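Local coordinates for heme-binding protein A / AI-2 binding protein A (Helicobacter pylori SS1, PDB 6OFQ) that binds peptides in the periplasm, and probably delivers them to an ABC transporter for uptake into the cell, at residues Val34-Ala39 / Gly261-Met266; Glu124-Lys129 / Lys139-Trp144; His151-Ile156 / Phe166-Pro171; Asp286-Leu291 / Tyr516-Val521. All coordinates share one frame; numbering follows the deposited sequence.

Interaction 1: Val34-Ala39 / Gly261-Met266; sequences VFARGA and GEIMLM
Phe35 and Ala36 pair in parallel with Leu265 and Met266; just before them, the loop residues Ile263 and Met264 meet Val34. The tight part lies along the backbone. Val34 O accepts a bond from Met264 N at 2.9 Å and a weak one from Leu265 N. Further on, Ala36 N donates to Leu265 O at 2.9 Å. A weak bond joins Val34 N to Met264 SD at 3.4 Å, with an N-H...S angle of 158°.

Side chains pack on both faces. Leu265 CD2 meets Phe35 CD2 at 3.7 Å, in plane at the edge of the ring. On the other face, Ile263 CD1 touches Ala36 CB at 3.9 Å. Ile263 CG2 lies 3.8 Å from Val34 CG1, and these two side chains cross at about a right angle.

The loose side is at Glu262. This residue is exposed, and mainly its carbonyl O approaches Val34. Its carboxylate turns to a salt bridge with Arg246.

Helix 251-259 covers the face with Ala36 and Met266. It links strand 242-247 to strand 265-266, with strand 32-37 between them: a beta-alpha-beta crossover in a mixed sheet of this periplasmic binding protein.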
loop_
_atom_site.group_PDB
_atom_site.type_symbol
_atom_site.label_atom_id
_atom_site.label_comp_id
_atom_site.label_asym_id
_atom_site.label_seq_id
_atom_site.Cartn_x
_atom_site.Cartn_y
_atom_site.Cartn_z
ATOM N N VAL A 34 10.015 -16.277 11.661
ATOM C CA VAL A 34 9.409 -16.831 10.416
ATOM C C VAL A 34 8.038 -16.189 10.236
ATOM O O VAL A 34 7.125 -16.462 11.030
ATOM C CB VAL A 34 9.324 -18.361 10.412
ATOM C CG1 VAL A 34 8.856 -18.813 9.035
ATOM C CG2 VAL A 34 10.702 -18.962 10.630
ATOM N N PHE A 35 7.923 -15.323 9.240
ATOM C CA PHE A 35 6.698 -14.576 8.926
ATOM C C PHE A 35 6.129 -15.267 7.693
ATOM O O PHE A 35 6.885 -15.572 6.769
ATOM C CB PHE A 35 7.115 -13.159 8.580
ATOM C CG PHE A 35 6.045 -12.221 8.120
ATOM C CD1 PHE A 35 5.706 -12.101 6.792
ATOM C CD2 PHE A 35 5.418 -11.355 8.980
ATOM C CE1 PHE A 35 4.739 -11.191 6.378
ATOM C CE2 PHE A 35 4.467 -10.425 8.584
ATOM C CZ PHE A 35 4.124 -10.361 7.254
ATOM N N ALA A 36 4.824 -15.437 7.655
ATOM C CA ALA A 36 4.208 -16.012 6.467
ATOM C C ALA A 36 3.068 -15.121 5.991
ATOM O O ALA A 36 2.327 -14.491 6.735
ATOM C CB ALA A 36 3.676 -17.420 6.778
ATOM N N ARG A 37 2.881 -15.178 4.673
ATOM C CA ARG A 37 1.939 -14.357 3.958
ATOM C C ARG A 37 1.507 -15.046 2.690
ATOM O O ARG A 37 2.043 -16.078 2.283
ATOM C CB ARG A 37 2.521 -12.970 3.740
ATOM C CG ARG A 37 3.912 -12.911 3.134
ATOM C CD ARG A 37 3.962 -13.235 1.652
ATOM N NE ARG A 37 5.277 -13.057 1.023
ATOM C CZ ARG A 37 5.879 -11.912 0.720
ATOM N NH1 ARG A 37 5.254 -10.806 1.030
ATOM N NH2 ARG A 37 7.085 -11.876 0.237
ATOM N N GLY A 38 0.475 -14.550 2.051
ATOM C CA GLY A 38 -0.216 -15.218 0.969
ATOM C C GLY A 38 0.334 -15.116 -0.412
ATOM O O GLY A 38 0.119 -16.019 -1.218
ATOM N N ALA A 39 1.056 -14.058 -0.763
ATOM C CA ALA A 39 1.600 -13.812 -2.115
ATOM C C ALA A 39 2.945 -13.134 -1.975
ATOM O O ALA A 39 3.149 -12.240 -1.150
ATOM C CB ALA A 39 0.645 -12.969 -2.905
ATOM N N GLY A 261 3.872 -24.402 14.776
ATOM C CA GLY A 261 5.087 -23.628 15.007
ATOM C C GLY A 261 6.086 -23.531 13.874
ATOM O O GLY A 261 7.162 -22.935 14.029
ATOM N N GLU A 262 5.665 -24.011 12.695
ATOM C CA GLU A 262 6.496 -23.924 11.516
ATOM C C GLU A 262 6.689 -22.474 11.089
ATOM O O GLU A 262 7.685 -22.077 10.475
ATOM C CB GLU A 262 5.788 -24.739 10.408
ATOM C CG GLU A 262 6.446 -24.798 9.065
ATOM C CD GLU A 262 5.651 -25.585 8.030
ATOM O OE1 GLU A 262 5.233 -26.709 8.454
ATOM O OE2 GLU A 262 5.468 -24.998 6.922
ATOM N N ILE A 263 5.625 -21.700 11.279
ATOM C CA ILE A 263 5.782 -20.237 11.086
ATOM C C ILE A 263 5.321 -19.601 12.396
ATOM O O ILE A 263 4.706 -20.226 13.263
ATOM C CB ILE A 263 4.998 -19.692 9.868
ATOM C CG1 ILE A 263 3.490 -19.846 10.036
ATOM C CG2 ILE A 263 5.483 -20.425 8.630
ATOM C CD1 ILE A 263 2.781 -18.582 10.351
ATOM N N MET A 264 5.603 -18.311 12.602
ATOM C CA MET A 264 5.498 -17.650 13.898
ATOM C C MET A 264 4.563 -16.441 13.920
ATOM O O MET A 264 4.155 -16.000 14.992
ATOM C CB MET A 264 6.864 -17.245 14.416
ATOM C CG MET A 264 7.832 -18.420 14.541
ATOM S SD MET A 264 9.562 -17.941 14.555
ATOM C CE MET A 264 9.689 -17.083 16.082
ATOM N N LEU A 265 4.304 -15.867 12.757
ATOM C CA LEU A 265 3.522 -14.624 12.644
ATOM C C LEU A 265 3.003 -14.675 11.212
ATOM O O LEU A 265 3.755 -14.978 10.288
ATOM C CB LEU A 265 4.424 -13.413 12.896
ATOM C CG LEU A 265 4.068 -11.999 12.428
ATOM C CD1 LEU A 265 2.952 -11.570 13.293
ATOM C CD2 LEU A 265 5.226 -11.055 12.687
ATOM N N MET A 266 1.736 -14.341 11.014
ATOM C CA MET A 266 1.151 -14.398 9.671
ATOM C C MET A 266 0.138 -13.298 9.405
ATOM O O MET A 266 -0.594 -12.865 10.293
ATOM C CB MET A 266 0.518 -15.745 9.334
ATOM C CG MET A 266 -0.445 -16.169 10.393
ATOM S SD MET A 266 -1.513 -17.574 9.987
ATOM C CE MET A 266 -2.739 -16.922 8.844
#

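Interaction 2: Glu124-Lys129 / Lys139-Trp144; sequences ERQMDK and KSYKYW
Gln126 is wedged between two aromatic side chains, Tyr141 and Trp144. Its CG sits over one face of the Tyr141 ring, 3.8 Å from the centroid and 14° off the normal, a CH-pi contact. Its CB makes a second one over the five-membered ring of Trp144, 3.7 Å from the centroid of that ring. The Gln126 side chain crosses that of Tyr141 at about a right angle and that of Trp144 obliquely.

The Gln126 amide is polar but inside a buried contact. Its OE1 accepts from a water at 2.8 Å, and the same water accepts from Trp144 N at 3.0 Å. NE2 donates to Ser122 O and Phe183 O.

Arg125 reaches the hydroxyl end of Tyr141, on the same side of the ring plane as Gln126 CG. Tyr141 CE1 lies over one face of the guanidinium, 3.6 Å from NH1, and the two planes are 74° apart. The Arg125 side chain is extended from CG to NE. Polar ends are held elsewhere: NH1 by a salt bridge to Asp45, and Tyr141 OH by Arg132 O. Met127 completes the contact. Its CB is 3.5 Å from Trp144 CZ2, and its SD lies at the edge of the six-membered ring, 5.4 Å from the centroid, a Met-aromatic contact.

Tyr141 is at the N-cap position of helix 142-147 and is the centre of an inverse gamma turn. It meets the last turn of helix 116-127. Met127 and Trp144 also touch Ile153 of strand 153-160. Trp144 NE1 is hydrogen-bonded to Ser150 OG of helix 149-152.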
loop_
_atom_site.group_PDB
_atom_site.type_symbol
_atom_site.label_atom_id
_atom_site.label_comp_id
_atom_site.label_asym_id
_atom_site.label_seq_id
_atom_site.Cartn_x
_atom_site.Cartn_y
_atom_site.Cartn_z
ATOM N N GLU A 124 15.554 11.561 -9.007
ATOM C CA GLU A 124 15.706 12.019 -10.368
ATOM C C GLU A 124 15.442 10.948 -11.425
ATOM O O GLU A 124 14.920 11.253 -12.493
ATOM C CB GLU A 124 17.015 12.706 -10.690
ATOM C CG GLU A 124 17.245 14.008 -9.957
ATOM C CD GLU A 124 18.620 14.599 -10.316
ATOM O OE1 GLU A 124 19.570 13.873 -10.655
ATOM O OE2 GLU A 124 18.681 15.823 -10.089
ATOM N N ARG A 125 15.689 9.701 -11.070
ATOM C CA ARG A 125 15.401 8.641 -11.989
ATOM C C ARG A 125 13.923 8.556 -12.321
ATOM O O ARG A 125 13.541 8.057 -13.390
ATOM C CB ARG A 125 15.928 7.341 -11.421
ATOM C CG ARG A 125 15.128 6.786 -10.238
ATOM C CD ARG A 125 15.877 5.694 -9.503
ATOM N NE ARG A 125 15.110 5.163 -8.378
ATOM C CZ ARG A 125 14.658 3.931 -8.226
ATOM N NH1 ARG A 125 14.898 2.997 -9.133
ATOM N NH2 ARG A 125 14.003 3.602 -7.120
ATOM N N GLN A 126 13.062 8.951 -11.385
ATOM C CA GLN A 126 11.619 8.941 -11.576
ATOM C C GLN A 126 11.144 10.218 -12.217
ATOM O O GLN A 126 10.181 10.187 -12.990
ATOM C CB GLN A 126 10.932 8.694 -10.224
ATOM C CG GLN A 126 11.553 7.551 -9.434
ATOM C CD GLN A 126 10.780 7.121 -8.187
ATOM O OE1 GLN A 126 9.573 6.854 -8.309
ATOM N NE2 GLN A 126 11.439 7.063 -7.015
ATOM N N MET A 127 11.786 11.325 -11.881
ATOM C CA MET A 127 11.374 12.661 -12.347
ATOM C C MET A 127 11.731 12.900 -13.827
ATOM O O MET A 127 10.963 13.580 -14.513
ATOM C CB MET A 127 12.071 13.712 -11.495
ATOM C CG MET A 127 11.472 15.084 -11.702
ATOM S SD MET A 127 11.865 16.124 -10.317
ATOM C CE MET A 127 13.609 16.197 -10.310
ATOM N N ASP A 128 12.898 12.414 -14.238
ATOM C CA ASP A 128 13.468 12.713 -15.567
ATOM C C ASP A 128 13.543 11.390 -16.334
ATOM O O ASP A 128 14.360 10.540 -16.005
ATOM C CB ASP A 128 14.874 13.312 -15.333
ATOM C CG ASP A 128 15.592 13.695 -16.621
ATOM O OD1 ASP A 128 15.149 13.276 -17.697
ATOM O OD2 ASP A 128 16.615 14.394 -16.480
ATOM N N LYS A 129 12.797 11.299 -17.425
ATOM C CA LYS A 129 12.785 10.088 -18.240
ATOM C C LYS A 129 14.153 9.734 -18.814
ATOM O O LYS A 129 14.469 8.558 -18.993
ATOM C CB LYS A 129 11.678 10.154 -19.300
ATOM C CG LYS A 129 10.314 10.570 -18.762
ATOM C CD LYS A 129 9.469 9.464 -18.137
ATOM C CE LYS A 129 8.828 8.646 -19.257
ATOM N NZ LYS A 129 8.962 7.157 -19.196
ATOM N N LYS A 139 8.839 -1.987 -16.854
ATOM C CA LYS A 139 9.043 -1.286 -15.548
ATOM C C LYS A 139 8.535 0.154 -15.603
ATOM O O LYS A 139 8.740 0.897 -16.583
ATOM C CB LYS A 139 10.491 -1.284 -15.065
ATOM C CG LYS A 139 11.079 -2.655 -14.764
ATOM C CD LYS A 139 12.559 -2.624 -14.480
ATOM C CE LYS A 139 13.110 -3.797 -13.699
ATOM N NZ LYS A 139 12.986 -4.992 -14.563
ATOM N N SER A 140 7.850 0.511 -14.525
ATOM C CA SER A 140 7.227 1.804 -14.440
ATOM C C SER A 140 7.306 2.310 -12.997
ATOM O O SER A 140 7.122 1.547 -12.038
ATOM C CB SER A 140 5.763 1.717 -14.800
ATOM O OG SER A 140 5.171 2.998 -14.680
ATOM N N TYR A 141 7.513 3.626 -12.847
ATOM C CA TYR A 141 7.497 4.288 -11.537
ATOM C C TYR A 141 6.087 4.701 -11.224
ATOM O O TYR A 141 5.709 5.859 -11.339
ATOM C CB TYR A 141 8.485 5.476 -11.566
ATOM C CG TYR A 141 9.951 5.041 -11.737
ATOM C CD1 TYR A 141 10.602 4.274 -10.781
ATOM C CD2 TYR A 141 10.712 5.472 -12.847
ATOM C CE1 TYR A 141 11.914 3.838 -10.924
ATOM C CE2 TYR A 141 12.067 5.143 -12.932
ATOM C CZ TYR A 141 12.649 4.323 -12.002
ATOM O OH TYR A 141 13.963 3.931 -12.164
ATOM N N LYS A 142 5.319 3.703 -10.784
ATOM C CA LYS A 142 3.884 3.831 -10.687
ATOM C C LYS A 142 3.359 4.835 -9.697
ATOM O O LYS A 142 2.487 5.659 -10.035
ATOM C CB LYS A 142 3.182 2.460 -10.428
ATOM C CG LYS A 142 3.345 1.436 -11.562
ATOM C CD LYS A 142 2.933 0.025 -11.108
ATOM C CE LYS A 142 3.446 -1.195 -11.863
ATOM N NZ LYS A 142 2.737 -2.428 -11.410
ATOM N N TYR A 143 3.845 4.824 -8.457
ATOM C CA TYR A 143 3.446 5.829 -7.511
ATOM C C TYR A 143 3.827 7.194 -8.025
ATOM O O TYR A 143 3.038 8.126 -7.828
ATOM C CB TYR A 143 4.090 5.619 -6.149
ATOM C CG TYR A 143 3.269 4.828 -5.116
ATOM C CD1 TYR A 143 2.308 5.492 -4.389
ATOM C CD2 TYR A 143 3.558 3.517 -4.764
ATOM C CE1 TYR A 143 1.581 4.872 -3.383
ATOM C CE2 TYR A 143 2.862 2.862 -3.749
ATOM C CZ TYR A 143 1.909 3.585 -3.055
ATOM O OH TYR A 143 1.295 2.941 -1.998
ATOM N N TRP A 144 5.075 7.392 -8.450
ATOM C CA TRP A 144 5.552 8.714 -8.870
ATOM C C TRP A 144 4.634 9.312 -9.947
ATOM O O TRP A 144 4.216 10.483 -9.852
ATOM C CB TRP A 144 7.010 8.649 -9.337
ATOM C CG TRP A 144 7.591 9.945 -9.697
ATOM C CD1 TRP A 144 7.341 10.673 -10.828
ATOM C CD2 TRP A 144 8.527 10.713 -8.918
ATOM N NE1 TRP A 144 8.015 11.871 -10.756
ATOM C CE2 TRP A 144 8.779 11.921 -9.614
ATOM C CE3 TRP A 144 9.206 10.506 -7.711
ATOM C CZ2 TRP A 144 9.598 12.921 -9.114
ATOM C CZ3 TRP A 144 10.064 11.473 -7.235
ATOM C CH2 TRP A 144 10.261 12.692 -7.942
HETATM O O HOH W 1 7.241 5.269 -8.183
#

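Interaction 3: His151-Ile156 / Phe166-Pro171; sequences HIIKSI and FTLNGP
Ile156 and Phe166 lie side by side and point the same way. Phe166 CG is anti to its own carbonyl carbon (chi1 -66°), which carries the ring alongside Ile156. Ile156 CG2 stands over one face of the ring, while Ile156 CD1 reaches CE1 of Phe166 at 3.8 Å. Ile153 CD1 approaches the same ring obliquely. Next along, Ile152 CG2 and Ile153 CG1 both meet Leu168 CD2.

On the other face, Ser155 OG lies between its backbone N and carbonyl carbon (chi1 61°). A water joins it to Thr167 OG1, at 2.8 Å from the serine oxygen and 2.9 Å from the threonine oxygen.

Asn169 donates from both its backbone N and its side-chain ND2. The backbone N bonds to Ile152 O at 2.9 Å. ND2 donates to His151 O, also at 2.9 Å, from above the carbonyl plane, and gives a second bond to a water held by Ile153 O. Asn169 OD1 lies 3.3 Å from Lys154 CB.

Thr167 O takes two bonds, from Lys154 N at 2.8 Å and Ser155 N at 3.1 Å. Thr167 N returns one to Ser155 O. Two residues facing one is the classic beta bulge, here in the antiparallel hairpin of strands 153-160 and 163-168.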
loop_
_atom_site.group_PDB
_atom_site.type_symbol
_atom_site.label_atom_id
_atom_site.label_comp_id
_atom_site.label_asym_id
_atom_site.label_seq_id
_atom_site.Cartn_x
_atom_site.Cartn_y
_atom_site.Cartn_z
ATOM N N HIS A 151 4.842 17.110 -11.397
ATOM C CA HIS A 151 4.122 18.363 -11.294
ATOM C C HIS A 151 4.397 19.086 -9.987
ATOM O O HIS A 151 4.230 20.312 -9.931
ATOM C CB HIS A 151 2.619 18.150 -11.462
ATOM C CG HIS A 151 2.297 17.477 -12.759
ATOM N ND1 HIS A 151 2.742 17.973 -13.966
ATOM C CD2 HIS A 151 1.695 16.294 -13.029
ATOM C CE1 HIS A 151 2.396 17.140 -14.930
ATOM N NE2 HIS A 151 1.728 16.136 -14.390
ATOM N N ILE A 152 4.569 18.331 -8.913
ATOM C CA ILE A 152 4.754 18.892 -7.564
ATOM C C ILE A 152 6.131 19.504 -7.405
ATOM O O ILE A 152 6.298 20.617 -6.890
ATOM C CB ILE A 152 4.513 17.798 -6.519
ATOM C CG1 ILE A 152 3.036 17.377 -6.516
ATOM C CG2 ILE A 152 4.911 18.196 -5.111
ATOM C CD1 ILE A 152 2.717 16.124 -5.711
ATOM N N ILE A 153 7.151 18.759 -7.795
ATOM C CA ILE A 153 8.543 19.166 -7.596
ATOM C C ILE A 153 9.048 19.973 -8.780
ATOM O O ILE A 153 8.996 19.534 -9.939
ATOM C CB ILE A 153 9.463 17.935 -7.362
ATOM C CG1 ILE A 153 9.023 17.166 -6.122
ATOM C CG2 ILE A 153 10.914 18.384 -7.350
ATOM C CD1 ILE A 153 9.734 15.838 -5.959
ATOM N N LYS A 154 9.438 21.223 -8.493
ATOM C CA LYS A 154 10.129 22.092 -9.478
ATOM C C LYS A 154 11.589 21.718 -9.632
ATOM O O LYS A 154 12.078 21.616 -10.754
ATOM C CB LYS A 154 9.866 23.559 -9.158
ATOM C CG LYS A 154 10.596 24.554 -10.079
ATOM C CD LYS A 154 10.270 26.000 -9.717
ATOM C CE LYS A 154 10.952 26.890 -10.743
ATOM N NZ LYS A 154 10.360 28.246 -10.597
ATOM N N SER A 155 12.302 21.599 -8.522
ATOM C CA SER A 155 13.689 21.205 -8.532
ATOM C C SER A 155 14.116 20.474 -7.284
ATOM O O SER A 155 13.488 20.610 -6.233
ATOM C CB SER A 155 14.555 22.449 -8.700
ATOM O OG SER A 155 14.389 23.366 -7.653
ATOM N N ILE A 156 15.137 19.647 -7.489
ATOM C CA ILE A 156 15.889 18.997 -6.446
ATOM C C ILE A 156 17.344 19.331 -6.594
ATOM O O ILE A 156 17.888 19.083 -7.671
ATOM C CB ILE A 156 15.694 17.471 -6.411
ATOM C CG1 ILE A 156 14.255 17.103 -6.721
ATOM C CG2 ILE A 156 16.265 16.884 -5.149
ATOM C CD1 ILE A 156 14.053 15.586 -6.830
ATOM N N PHE A 166 14.470 20.726 -1.937
ATOM C CA PHE A 166 13.361 20.623 -2.865
ATOM C C PHE A 166 12.673 21.948 -2.968
ATOM O O PHE A 166 12.464 22.607 -1.926
ATOM C CB PHE A 166 12.295 19.624 -2.338
ATOM C CG PHE A 166 12.727 18.190 -2.261
ATOM C CD1 PHE A 166 12.517 17.301 -3.323
ATOM C CD2 PHE A 166 13.275 17.726 -1.101
ATOM C CE1 PHE A 166 12.908 15.971 -3.221
ATOM C CE2 PHE A 166 13.646 16.399 -0.969
ATOM C CZ PHE A 166 13.496 15.550 -2.048
ATOM N N THR A 167 12.431 22.374 -4.200
ATOM C CA THR A 167 11.543 23.508 -4.419
ATOM C C THR A 167 10.327 22.999 -5.145
ATOM O O THR A 167 10.440 22.256 -6.133
ATOM C CB THR A 167 12.273 24.578 -5.275
ATOM O OG1 THR A 167 13.490 24.942 -4.592
ATOM C CG2 THR A 167 11.349 25.783 -5.482
ATOM N N LEU A 168 9.171 23.400 -4.639
ATOM C CA LEU A 168 7.888 22.925 -5.208
ATOM C C LEU A 168 7.251 23.947 -6.125
ATOM O O LEU A 168 7.505 25.149 -6.009
ATOM C CB LEU A 168 6.936 22.531 -4.107
ATOM C CG LEU A 168 7.368 21.551 -3.057
ATOM C CD1 LEU A 168 6.219 21.114 -2.169
ATOM C CD2 LEU A 168 8.132 20.367 -3.594
ATOM N N ASN A 169 6.395 23.484 -7.044
ATOM C CA ASN A 169 5.637 24.404 -7.863
ATOM C C ASN A 169 4.500 25.086 -7.140
ATOM O O ASN A 169 3.957 26.080 -7.660
ATOM C CB ASN A 169 5.147 23.681 -9.121
ATOM C CG ASN A 169 6.250 23.413 -10.115
ATOM O OD1 ASN A 169 6.994 24.342 -10.473
ATOM N ND2 ASN A 169 6.365 22.181 -10.626
ATOM N N GLY A 170 4.108 24.561 -5.978
ATOM C CA GLY A 170 3.012 25.121 -5.216
ATOM C C GLY A 170 3.013 24.377 -3.884
ATOM O O GLY A 170 3.644 23.325 -3.751
ATOM N N PRO A 171 2.388 24.954 -2.851
ATOM C CA PRO A 171 2.362 24.266 -1.556
ATOM C C PRO A 171 1.641 22.922 -1.670
ATOM O O PRO A 171 0.709 22.764 -2.443
ATOM C CB PRO A 171 1.580 25.202 -0.635
ATOM C CG PRO A 171 0.943 26.179 -1.537
ATOM C CD PRO A 171 1.608 26.211 -2.837
HETATM O O HOH W 2 8.115 20.773 -12.386
HETATM O O HOH W 3 15.523 23.012 -5.146
#

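Interaction 4: Asp286-Leu291 / Tyr516-Val521; sequences DKSAGL and YKTTGV
Ser288 and Thr518 meet through their hydroxyls. OG of Ser288 and OG1 of Thr518 are 2.7 Å apart and form the one direct hydrogen bond between the two segments. Either could be the donor. Both oxygens sit between the backbone N and the carbonyl carbon of their own residue (chi1 68° and 58°), and from there they face each other.

Water carries the other polar links. Asp286 OD2 receives bonds from two waters. One also donates to Tyr516 O, at 2.7 Å. The other lies 2.9 Å from Asp286 OD2 and accepts from Thr518 N at 3.0 Å. One carboxylate oxygen is therefore tied to the backbone of 516-521 at two points. It also comes near the Tyr516 ring at its edge, close to the plane. The second oxygen, OD1, bonds to His509 NE2, which fixes the rotation of the group.

Apolar contacts are few. Thr518 CG2 lies 3.8 Å from Asp286 CB. Leu291 CD1 touches Val521 CG1 at 3.9 Å. The same leucine methyl, CD1, also makes a van der Waals contact with a backbone oxygen, Gly520 O, at 3.5 Å.

The 516-521 segment is a loop between the short strands 513-514 and 530-531. It lies against the end of strand 283-288. Strand 497-510 pairs with that strand, and its Ser505 and Val507 also touch Thr518.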
loop_
_atom_site.group_PDB
_atom_site.type_symbol
_atom_site.label_atom_id
_atom_site.label_comp_id
_atom_site.label_asym_id
_atom_site.label_seq_id
_atom_site.Cartn_x
_atom_site.Cartn_y
_atom_site.Cartn_z
ATOM N N ASP A 286 -3.702 -10.554 17.291
ATOM C CA ASP A 286 -3.807 -9.102 17.475
ATOM C C ASP A 286 -4.913 -8.560 16.595
ATOM O O ASP A 286 -5.126 -9.039 15.459
ATOM C CB ASP A 286 -2.526 -8.434 16.935
ATOM C CG ASP A 286 -1.270 -8.705 17.718
ATOM O OD1 ASP A 286 -1.339 -9.311 18.788
ATOM O OD2 ASP A 286 -0.223 -8.138 17.300
ATOM N N LYS A 287 -5.686 -7.581 17.089
ATOM C CA LYS A 287 -6.777 -6.987 16.314
ATOM C C LYS A 287 -6.811 -5.509 16.562
ATOM O O LYS A 287 -6.723 -5.076 17.721
ATOM C CB LYS A 287 -8.149 -7.564 16.704
ATOM C CG LYS A 287 -8.243 -9.078 16.611
ATOM C CD LYS A 287 -9.633 -9.622 16.974
ATOM C CE LYS A 287 -9.523 -11.084 17.359
ATOM N NZ LYS A 287 -8.876 -11.206 18.708
ATOM N N SER A 288 -6.913 -4.750 15.483
ATOM C CA SER A 288 -7.208 -3.327 15.617
ATOM C C SER A 288 -8.033 -2.799 14.457
ATOM O O SER A 288 -8.303 -3.540 13.525
ATOM C CB SER A 288 -5.905 -2.533 15.760
ATOM O OG SER A 288 -5.143 -2.560 14.567
ATOM N N ALA A 289 -8.579 -1.591 14.579
ATOM C CA ALA A 289 -9.538 -1.151 13.586
ATOM C C ALA A 289 -9.082 -1.119 12.146
ATOM O O ALA A 289 -9.754 -1.487 11.157
ATOM C CB ALA A 289 -9.985 0.257 13.936
ATOM N N GLY A 290 -7.843 -0.681 12.054
ATOM C CA GLY A 290 -7.119 -0.768 10.756
ATOM C C GLY A 290 -7.144 0.558 9.988
ATOM O O GLY A 290 -7.954 1.459 10.220
ATOM N N LEU A 291 -6.262 0.662 9.010
ATOM C CA LEU A 291 -6.145 1.774 8.045
ATOM C C LEU A 291 -6.412 1.272 6.622
ATOM O O LEU A 291 -5.873 1.790 5.640
ATOM C CB LEU A 291 -4.818 2.504 8.099
ATOM C CG LEU A 291 -4.636 3.293 9.389
ATOM C CD1 LEU A 291 -3.203 3.720 9.582
ATOM C CD2 LEU A 291 -5.364 4.619 9.198
ATOM N N TYR A 516 5.556 -6.619 17.625
ATOM C CA TYR A 516 4.855 -6.327 16.383
ATOM C C TYR A 516 3.655 -5.444 16.714
ATOM O O TYR A 516 2.995 -5.674 17.726
ATOM C CB TYR A 516 4.397 -7.610 15.713
ATOM C CG TYR A 516 3.715 -7.431 14.368
ATOM C CD1 TYR A 516 4.478 -7.292 13.212
ATOM C CD2 TYR A 516 2.343 -7.330 14.262
ATOM C CE1 TYR A 516 3.889 -7.189 11.973
ATOM C CE2 TYR A 516 1.738 -7.218 13.026
ATOM C CZ TYR A 516 2.524 -7.080 11.907
ATOM O OH TYR A 516 1.943 -6.937 10.641
ATOM N N LYS A 517 3.329 -4.551 15.793
ATOM C CA LYS A 517 2.177 -3.653 16.006
ATOM C C LYS A 517 1.329 -3.665 14.741
ATOM O O LYS A 517 1.820 -3.490 13.640
ATOM C CB LYS A 517 2.660 -2.261 16.407
ATOM C CG LYS A 517 3.083 -2.187 17.868
ATOM C CD LYS A 517 3.575 -0.851 18.349
ATOM C CE LYS A 517 3.867 -0.883 19.839
ATOM N NZ LYS A 517 4.429 -2.115 20.429
ATOM N N THR A 518 0.012 -3.794 14.925
ATOM C CA THR A 518 -0.913 -3.722 13.806
ATOM C C THR A 518 -1.306 -2.234 13.487
ATOM O O THR A 518 -1.911 -1.974 12.463
ATOM C CB THR A 518 -2.243 -4.485 14.051
ATOM O OG1 THR A 518 -2.854 -3.923 15.230
ATOM C CG2 THR A 518 -1.990 -5.966 14.156
ATOM N N THR A 519 -0.992 -1.337 14.407
ATOM C CA THR A 519 -1.338 0.088 14.323
ATOM C C THR A 519 -0.317 0.862 13.505
ATOM O O THR A 519 0.828 0.467 13.345
ATOM C CB THR A 519 -1.453 0.684 15.730
ATOM O OG1 THR A 519 -0.248 0.501 16.476
ATOM C CG2 THR A 519 -2.657 0.018 16.474
ATOM N N GLY A 520 -0.767 2.006 13.002
ATOM C CA GLY A 520 0.084 2.936 12.257
ATOM C C GLY A 520 0.343 2.451 10.856
ATOM O O GLY A 520 -0.425 1.678 10.297
ATOM N N VAL A 521 1.359 2.992 10.194
ATOM C CA VAL A 521 1.683 2.640 8.796
ATOM C C VAL A 521 3.044 1.926 8.758
ATOM O O VAL A 521 3.873 1.965 9.667
ATOM C CB VAL A 521 1.634 3.910 7.902
ATOM C CG1 VAL A 521 0.221 4.498 7.840
ATOM C CG2 VAL A 521 2.653 4.934 8.368
HETATM O O HOH W 4 1.810 -7.881 18.812
HETATM O O HOH W 5 -0.785 -5.260 17.360
#

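From the N terminus, strand 32-37 opens interaction 1, which closes at 261-266 after more than 220 residues. Interactions 2 and 3 are nested inside this long loop. Each closes a short loop, and they follow in series: helix 116-127 to helix 142-147, then the hairpin 153-160 with 163-168. They touch, as Met127 CE packs on Ile156 CD1 at 3.6 Å. Interaction 4 opens after interaction 1 has closed, and joins strand 283-288 to the loop near the C terminus. No two of the contacts cross. Interactions 1 and 4 meet where Leu265 packs on Tyr516. Interactions 1 and 3 lie on opposite sides of the chain's centre, their centres 42 Å apart.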